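PDB 3NCX: intimin adherence protein from Escherichia coli O157:H7, which mediates attachment of the bacterium to host cells, probably by binding the translocated receptor Tir through its C-terminal lectin-like domain. Local coordinates for residues L28-L33 / A93-I98; G73-K78 / Y89-P94. The protein carries 1 engineered substitution. One frame throughout, in Å; residues are numbered along the deposited sequence.

Interaction 1 (L28-L33 / A93-I98); sequences LPNIWL and APSYMI
Two parallel bridges, W32 with M97 and L33 with I98, join the segments, and side chains of the loops add to them. The backbone rungs are W32 N to Y96 O, 3.1 Å and almost straight (173°), in the carbonyl plane, and I98 N to W32 O at 3.0 Å. N30 supplies a polar clasp in the loop. With CG anti to its backbone N (chi1 170°), OD1 accepts the N-H of S95 at 3.1 Å from above the amide plane, and a water donates both to OD1 and to A93 O.

Apolar contacts are built on flat groups. The P94 ring lies across one face of the W32 indole in a CH-pi contact, CD 3.3 Å from the six-membered ring's centroid and almost on its normal (3°). M97 SD sits at the indole edge, and NE1 makes a weak bond to P29 O. I31 CG2, anti to its carbonyl carbon, lies over the Y96 ring, whose CG holds the crowded position; the Y96 hydroxyl bonds to V123 O. L33 CD1 meets I98 CG2 on the sheet's other face.

Strand 32-33 is the parallel edge strand beside 97-103 in a mixed sheet, joining the chain's earlier part to the lectin-type domain, with helix 121-131 against it (I31 on D126, I98 on I127). The indole is held chiefly by the proline on one face, with only a weak bond at its edge, while N30 OD1 takes a backbone N-H and a water, and W131 NE1 bonds to I31 O.

Interaction 2 (G73-K78 / Y89-P94); sequences GSVVIK and YTIKAP
The one aromatic ring here, that of Y89, takes no side chain of 73-78 on its faces or edges. Y89 CB comes within 3.8 Å of I77 O; the ring, with CG anti to the backbone N (chi1 168°), packs beside I91 CD1 of its own strand. L40 and L28 touch the Y89 side chain, L28 at its hydroxyl end. Four backbone bonds zip the antiparallel hairpin strands. V75 and I91 exchange two, I91 N to V75 O at 2.7 Å running nearly along the C=O axis and V75 N reaching a lone pair of I91 O; I77 and Y89 exchange the other two.

On the face carrying V75, I77, Y89 and I91, V75 CG1 lies alongside I91 CG1 at 3.7 Å, and the I77 and I91 side chains cross obliquely, CD1 to CD1 at 3.9 Å. On the other face V76 CG2 meets T90 CG2. Beyond the last rung, S74 OG accepts the A93 N-H at 2.9 Å. At phi 158°, psi 176° a CB on G73 would jam against the preceding carbonyl O, so the position calls for glycine.

Strand 75-81 is the middle of a three-stranded antiparallel sheet, flanked also by 49-53; I77 and I91 face strand 37-43, through L40 and F38, as expected of the Ig-like sandwich core.

In the fold
Interactions 1 and 2 have centres about 11 Å apart and share A93 and P94, in the loop between strand 86-91 and strand 97-103. Along the chain, 28-33 comes first, then 73-78, then 89-94 running on into 93-98. W32 touches both: its six-membered ring packs against K92 O and G73 O as well as I91 CG2, and L28 also reaches I91. Strand 32-33 lies at the edge of the mixed sheet with 97-103 and 184-188, while the hairpin belongs to a separate antiparallel sheet. The junction therefore has several attachments besides the covalent link, consistent with the Ig-like and lectin-like parts being held in a fixed relative orientation.

Interaction 1 (L28-L33 / A93-I98)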
ATOM      1  N   LEU A  28      -8.967   1.310   6.579  1.00 30.03           N
ATOM      2  CA  LEU A  28      -7.889   0.810   5.734  1.00 28.47           C
ATOM      3  C   LEU A  28      -8.458   0.118   4.499  1.00 26.21           C
ATOM      4  O   LEU A  28      -9.386  -0.684   4.606  1.00 27.59           O
ATOM      5  CB  LEU A  28      -7.004  -0.163   6.516  1.00 24.43           C
ATOM      6  CG  LEU A  28      -5.786  -0.728   5.782  1.00 21.88           C
ATOM      7  CD1 LEU A  28      -4.749   0.360   5.559  1.00 17.61           C
ATOM      8  CD2 LEU A  28      -5.183  -1.888   6.559  1.00 29.85           C
ATOM      9  N   PRO A  29      -7.909   0.437   3.319  1.00 19.05           N
ATOM     10  CA  PRO A  29      -8.369  -0.170   2.067  1.00 21.13           C
ATOM     11  C   PRO A  29      -8.225  -1.688   2.090  1.00 23.54           C
ATOM     12  O   PRO A  29      -7.249  -2.206   2.635  1.00 19.41           O
ATOM     13  CB  PRO A  29      -7.425   0.430   1.022  1.00 21.85           C
ATOM     14  CG  PRO A  29      -6.965   1.713   1.620  1.00 19.11           C
ATOM     15  CD  PRO A  29      -6.862   1.448   3.090  1.00 23.71           C
ATOM     16  N   ASN A  30      -9.194  -2.387   1.510  1.00 22.81           N
ATOM     17  CA  ASN A  30      -9.131  -3.838   1.401  1.00 17.80           C
ATOM     18  C   ASN A  30      -7.987  -4.274   0.494  1.00 20.01           C
ATOM     19  O   ASN A  30      -7.277  -5.231   0.792  1.00 21.39           O
ATOM     20  CB  ASN A  30     -10.455  -4.392   0.877  1.00 24.87           C
ATOM     21  CG  ASN A  30     -10.369  -5.862   0.516  1.00 44.61           C
ATOM     22  OD1 ASN A  30      -9.528  -6.594   1.038  1.00 38.18           O
ATOM     23  ND2 ASN A  30     -11.240  -6.300  -0.387  1.00 45.91           N
ATOM     24  N   ILE A  31      -7.815  -3.567  -0.617  1.00 22.39           N
ATOM     25  CA  ILE A  31      -6.712  -3.847  -1.530  1.00 21.52           C
ATOM     26  C   ILE A  31      -5.495  -3.003  -1.163  1.00 19.62           C
ATOM     27  O   ILE A  31      -5.622  -1.832  -0.806  1.00 15.70           O
ATOM     28  CB  ILE A  31      -7.109  -3.609  -3.000  1.00 17.11           C
ATOM     29  CG1 ILE A  31      -7.635  -2.186  -3.193  1.00 18.86           C
ATOM     30  CG2 ILE A  31      -8.156  -4.621  -3.433  1.00 17.16           C
ATOM     31  CD1 ILE A  31      -8.036  -1.870  -4.620  1.00 17.59           C
ATOM     32  N   TRP A  32      -4.315  -3.607  -1.243  1.00 20.38           N
ATOM     33  CA  TRP A  32      -3.106  -2.950  -0.768  1.00 17.41           C
ATOM     34  C   TRP A  32      -2.121  -2.575  -1.868  1.00 17.67           C
ATOM     35  O   TRP A  32      -1.991  -3.268  -2.876  1.00 22.31           O
ATOM     36  CB  TRP A  32      -2.389  -3.830   0.259  1.00 15.95           C
ATOM     37  CG  TRP A  32      -3.120  -3.987   1.555  1.00 22.04           C
ATOM     38  CD1 TRP A  32      -4.346  -3.477   1.878  1.00 18.51           C
ATOM     39  CD2 TRP A  32      -2.666  -4.704   2.707  1.00 22.55           C
ATOM     40  NE1 TRP A  32      -4.683  -3.835   3.163  1.00 20.75           N
ATOM     41  CE2 TRP A  32      -3.667  -4.590   3.692  1.00 23.38           C
ATOM     42  CE3 TRP A  32      -1.510  -5.433   3.002  1.00 19.53           C
ATOM     43  CZ2 TRP A  32      -3.548  -5.178   4.948  1.00 25.03           C
ATOM     44  CZ3 TRP A  32      -1.393  -6.017   4.247  1.00 20.03           C
ATOM     45  CH2 TRP A  32      -2.405  -5.886   5.206  1.00 23.67           C
ATOM     46  N   LEU A  33      -1.439  -1.456  -1.657  1.00 15.90           N
ATOM     47  CA  LEU A  33      -0.225  -1.137  -2.385  1.00 16.68           C
ATOM     48  C   LEU A  33       0.934  -1.422  -1.447  1.00 14.72           C
ATOM     49  O   LEU A  33       1.009  -0.845  -0.362  1.00 12.39           O
ATOM     50  CB  LEU A  33      -0.202   0.337  -2.779  1.00 15.41           C
ATOM     51  CG  LEU A  33       1.185   0.854  -3.168  1.00  9.28           C
ATOM     52  CD1 LEU A  33       1.699   0.125  -4.400  1.00  9.56           C
ATOM     53  CD2 LEU A  33       1.165   2.356  -3.391  1.00 11.35           C
ATOM     54  N   ALA A  93      -5.888  -8.927   6.522  1.00 22.70           N
ATOM     55  CA  ALA A  93      -5.165  -9.210   5.288  1.00 21.08           C
ATOM     56  C   ALA A  93      -6.000  -8.791   4.083  1.00 24.96           C
ATOM     57  O   ALA A  93      -7.223  -8.930   4.092  1.00 21.84           O
ATOM     58  CB  ALA A  93      -4.810 -10.682   5.203  1.00 23.96           C
ATOM     59  N   PRO A  94      -5.337  -8.276   3.041  1.00 19.07           N
ATOM     60  CA  PRO A  94      -6.022  -7.776   1.846  1.00 23.18           C
ATOM     61  C   PRO A  94      -6.494  -8.901   0.936  1.00 21.98           C
ATOM     62  O   PRO A  94      -6.003 -10.024   1.040  1.00 18.82           O
ATOM     63  CB  PRO A  94      -4.927  -6.974   1.143  1.00 19.75           C
ATOM     64  CG  PRO A  94      -3.675  -7.680   1.512  1.00 23.14           C
ATOM     65  CD  PRO A  94      -3.875  -8.134   2.936  1.00 24.67           C
ATOM     66  N   SER A  95      -7.445  -8.598   0.056  1.00 19.59           N
ATOM     67  CA  SER A  95      -7.837  -9.540  -0.982  1.00 18.01           C
ATOM     68  C   SER A  95      -6.642  -9.767  -1.898  1.00 20.26           C
ATOM     69  O   SER A  95      -6.372 -10.890  -2.319  1.00 27.37           O
ATOM     70  CB  SER A  95      -9.028  -9.007  -1.779  1.00 23.49           C
ATOM     71  OG  SER A  95      -8.734  -7.751  -2.364  1.00 26.31           O
ATOM     72  N   TYR A  96      -5.926  -8.687  -2.198  1.00 22.70           N
ATOM     73  CA  TYR A  96      -4.672  -8.778  -2.938  1.00 20.19           C
ATOM     74  C   TYR A  96      -3.773  -7.580  -2.653  1.00 20.96           C
ATOM     75  O   TYR A  96      -4.244  -6.521  -2.236  1.00 16.45           O
ATOM     76  CB  TYR A  96      -4.921  -8.912  -4.445  1.00 15.62           C
ATOM     77  CG  TYR A  96      -5.467  -7.669  -5.117  1.00 18.70           C
ATOM     78  CD1 TYR A  96      -4.637  -6.594  -5.419  1.00 25.77           C
ATOM     79  CD2 TYR A  96      -6.807  -7.582  -5.476  1.00 22.15           C
ATOM     80  CE1 TYR A  96      -5.133  -5.460  -6.043  1.00 22.11           C
ATOM     81  CE2 TYR A  96      -7.308  -6.454  -6.101  1.00 23.31           C
ATOM     82  CZ  TYR A  96      -6.468  -5.397  -6.382  1.00 23.24           C
ATOM     83  OH  TYR A  96      -6.967  -4.274  -7.003  1.00 17.25           O
ATOM     84  N   MET A  97      -2.475  -7.758  -2.874  1.00 18.83           N
ATOM     85  CA  MET A  97      -1.516  -6.678  -2.700  1.00 16.88           C
ATOM     86  C   MET A  97      -0.625  -6.559  -3.929  1.00 16.43           C
ATOM     87  O   MET A  97      -0.213  -7.565  -4.506  1.00 18.40           O
ATOM     88  CB  MET A  97      -0.663  -6.907  -1.453  1.00 19.72           C
ATOM     89  CG  MET A  97       0.329  -5.793  -1.180  1.00 14.07           C
ATOM     90  SD  MET A  97       1.536  -6.238   0.077  1.00 16.03           S
ATOM     91  CE  MET A  97       2.337  -7.635  -0.706  1.00 22.13           C
ATOM     92  N   ILE A  98      -0.332  -5.325  -4.322  1.00 19.80           N
ATOM     93  CA  ILE A  98       0.475  -5.071  -5.511  1.00 18.53           C
ATOM     94  C   ILE A  98       1.948  -4.859  -5.170  1.00 18.72           C
ATOM     95  O   ILE A  98       2.288  -4.066  -4.289  1.00 22.50           O
ATOM     96  CB  ILE A  98      -0.069  -3.863  -6.308  1.00 15.55           C
ATOM     97  CG1 ILE A  98      -0.769  -4.340  -7.580  1.00 21.66           C
ATOM     98  CG2 ILE A  98       1.041  -2.889  -6.654  1.00 23.38           C
ATOM     99  CD1 ILE A  98      -1.953  -5.238  -7.322  1.00 24.08           C
TER
HETATM  100  O   HOH W   1      -8.719  -6.730   3.619  1.00 26.19           O

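Interaction 2 (G73-K78 / Y89-P94)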
ATOM      1  N   GLY A  73      -0.875 -10.091   4.599  1.00 27.38           N
ATOM      2  CA  GLY A  73      -1.260 -10.823   5.792  1.00 24.13           C
ATOM      3  C   GLY A  73      -1.916  -9.954   6.849  1.00 27.08           C
ATOM      4  O   GLY A  73      -2.020  -8.738   6.690  1.00 28.34           O
ATOM      5  N   SER A  74      -2.362 -10.586   7.931  1.00 27.68           N
ATOM      6  CA  SER A  74      -3.001  -9.874   9.032  1.00 23.48           C
ATOM      7  C   SER A  74      -2.031  -9.698  10.194  1.00 28.65           C
ATOM      8  O   SER A  74      -1.309 -10.627  10.556  1.00 31.61           O
ATOM      9  CB  SER A  74      -4.244 -10.628   9.510  1.00 21.24           C
ATOM     10  OG  SER A  74      -5.109 -10.934   8.431  1.00 28.42           O
ATOM     11  N   VAL A  75      -2.020  -8.506  10.782  1.00 24.30           N
ATOM     12  CA  VAL A  75      -1.116  -8.213  11.887  1.00 24.71           C
ATOM     13  C   VAL A  75      -1.759  -7.272  12.901  1.00 28.04           C
ATOM     14  O   VAL A  75      -2.648  -6.490  12.561  1.00 20.17           O
ATOM     15  CB  VAL A  75       0.201  -7.592  11.381  1.00 32.56           C
ATOM     16  CG1 VAL A  75      -0.059  -6.215  10.787  1.00 30.20           C
ATOM     17  CG2 VAL A  75       1.223  -7.507  12.507  1.00 28.62           C
ATOM     18  N   VAL A  76      -1.305  -7.354  14.148  1.00 26.50           N
ATOM     19  CA  VAL A  76      -1.819  -6.497  15.208  1.00 22.75           C
ATOM     20  C   VAL A  76      -0.857  -5.357  15.522  1.00 25.46           C
ATOM     21  O   VAL A  76       0.349  -5.570  15.665  1.00 28.36           O
ATOM     22  CB  VAL A  76      -2.092  -7.293  16.499  1.00 28.77           C
ATOM     23  CG1 VAL A  76      -2.291  -6.348  17.678  1.00 23.46           C
ATOM     24  CG2 VAL A  76      -3.300  -8.199  16.319  1.00 18.74           C
ATOM     25  N   ILE A  77      -1.401  -4.149  15.623  1.00 24.77           N
ATOM     26  CA  ILE A  77      -0.621  -2.977  15.993  1.00 23.44           C
ATOM     27  C   ILE A  77      -1.077  -2.459  17.351  1.00 26.61           C
ATOM     28  O   ILE A  77      -2.272  -2.289  17.588  1.00 22.73           O
ATOM     29  CB  ILE A  77      -0.765  -1.856  14.954  1.00 21.72           C
ATOM     30  CG1 ILE A  77      -0.309  -2.354  13.581  1.00 23.66           C
ATOM     31  CG2 ILE A  77       0.023  -0.622  15.382  1.00 13.47           C
ATOM     32  CD1 ILE A  77      -0.490  -1.344  12.475  1.00 28.57           C
ATOM     33  N   LYS A  78      -0.121  -2.216  18.241  1.00 30.59           N
ATOM     34  CA  LYS A  78      -0.443  -1.761  19.590  1.00 25.37           C
ATOM     35  C   LYS A  78       0.052  -0.346  19.870  1.00 25.44           C
ATOM     36  O   LYS A  78       1.180   0.013  19.529  1.00 22.26           O
ATOM     37  CB  LYS A  78       0.120  -2.729  20.634  1.00 26.77           C
ATOM     38  CG  LYS A  78      -0.602  -4.067  20.698  1.00 24.57           C
ATOM     39  CD  LYS A  78      -0.053  -4.938  21.817  1.00 21.92           C
ATOM     40  CE  LYS A  78      -0.824  -6.242  21.925  1.00 27.67           C
ATOM     41  NZ  LYS A  78      -0.221  -7.171  22.918  1.00 27.45           N
ATOM     42  N   TYR A  89      -4.975  -2.565  17.575  1.00 21.53           N
ATOM     43  CA  TYR A  89      -5.661  -2.306  16.313  1.00 22.63           C
ATOM     44  C   TYR A  89      -5.220  -3.349  15.290  1.00 20.00           C
ATOM     45  O   TYR A  89      -4.043  -3.430  14.951  1.00 21.36           O
ATOM     46  CB  TYR A  89      -5.349  -0.899  15.798  1.00 27.80           C
ATOM     47  CG  TYR A  89      -5.784  -0.668  14.367  1.00 24.47           C
ATOM     48  CD1 TYR A  89      -4.916  -0.914  13.311  1.00 24.24           C
ATOM     49  CD2 TYR A  89      -7.061  -0.212  14.070  1.00 26.36           C
ATOM     50  CE1 TYR A  89      -5.307  -0.711  12.001  1.00 28.42           C
ATOM     51  CE2 TYR A  89      -7.462  -0.005  12.762  1.00 28.14           C
ATOM     52  CZ  TYR A  89      -6.580  -0.256  11.731  1.00 31.73           C
ATOM     53  OH  TYR A  89      -6.971  -0.054  10.426  1.00 32.49           O
ATOM     54  N   THR A  90      -6.165  -4.146  14.800  1.00 26.28           N
ATOM     55  CA  THR A  90      -5.828  -5.265  13.922  1.00 26.33           C
ATOM     56  C   THR A  90      -5.897  -4.926  12.434  1.00 26.08           C
ATOM     57  O   THR A  90      -6.817  -4.247  11.977  1.00 20.28           O
ATOM     58  CB  THR A  90      -6.718  -6.490  14.202  1.00 19.13           C
ATOM     59  OG1 THR A  90      -8.094  -6.132  14.031  1.00 35.31           O
ATOM     60  CG2 THR A  90      -6.504  -6.985  15.621  1.00 25.63           C
ATOM     61  N   ILE A  91      -4.911  -5.412  11.686  1.00 20.67           N
ATOM     62  CA  ILE A  91      -4.872  -5.234  10.242  1.00 26.55           C
ATOM     63  C   ILE A  91      -5.365  -6.495   9.548  1.00 26.67           C
ATOM     64  O   ILE A  91      -4.707  -7.532   9.593  1.00 26.09           O
ATOM     65  CB  ILE A  91      -3.442  -4.945   9.744  1.00 29.48           C
ATOM     66  CG1 ILE A  91      -2.823  -3.771  10.503  1.00 31.57           C
ATOM     67  CG2 ILE A  91      -3.453  -4.662   8.251  1.00 26.80           C
ATOM     68  CD1 ILE A  91      -3.323  -2.421  10.047  1.00 33.84           C
ATOM     69  N   LYS A  92      -6.526  -6.408   8.909  1.00 26.32           N
ATOM     70  CA  LYS A  92      -7.044  -7.532   8.137  1.00 29.32           C
ATOM     71  C   LYS A  92      -6.260  -7.690   6.840  1.00 27.41           C
ATOM     72  O   LYS A  92      -5.986  -6.709   6.148  1.00 27.65           O
ATOM     73  CB  LYS A  92      -8.536  -7.346   7.845  1.00 29.63           C
ATOM     74  CG  LYS A  92      -9.434  -7.621   9.041  1.00 37.74           C
ATOM     75  CD  LYS A  92      -9.456  -9.107   9.374  1.00 45.45           C
ATOM     76  CE  LYS A  92     -10.155  -9.373  10.695  1.00 45.89           C
ATOM     77  NZ  LYS A  92      -9.394  -8.802  11.840  1.00 54.68           N
ATOM     78  N   ALA A  93      -5.888  -8.927   6.522  1.00 22.70           N
ATOM     79  CA  ALA A  93      -5.165  -9.210   5.288  1.00 21.08           C
ATOM     80  C   ALA A  93      -6.000  -8.791   4.083  1.00 24.96           C
ATOM     81  O   ALA A  93      -7.223  -8.930   4.092  1.00 21.84           O
ATOM     82  CB  ALA A  93      -4.810 -10.682   5.203  1.00 23.96           C
ATOM     83  N   PRO A  94      -5.337  -8.276   3.041  1.00 19.07           N
ATOM     84  CA  PRO A  94      -6.022  -7.776   1.846  1.00 23.18           C
ATOM     85  C   PRO A  94      -6.494  -8.901   0.936  1.00 21.98           C
ATOM     86  O   PRO A  94      -6.003 -10.024   1.040  1.00 18.82           O
ATOM     87  CB  PRO A  94      -4.927  -6.974   1.143  1.00 19.75           C
ATOM     88  CG  PRO A  94      -3.675  -7.680   1.512  1.00 23.14           C
ATOM     89  CD  PRO A  94      -3.875  -8.134   2.936  1.00 24.67           C
TER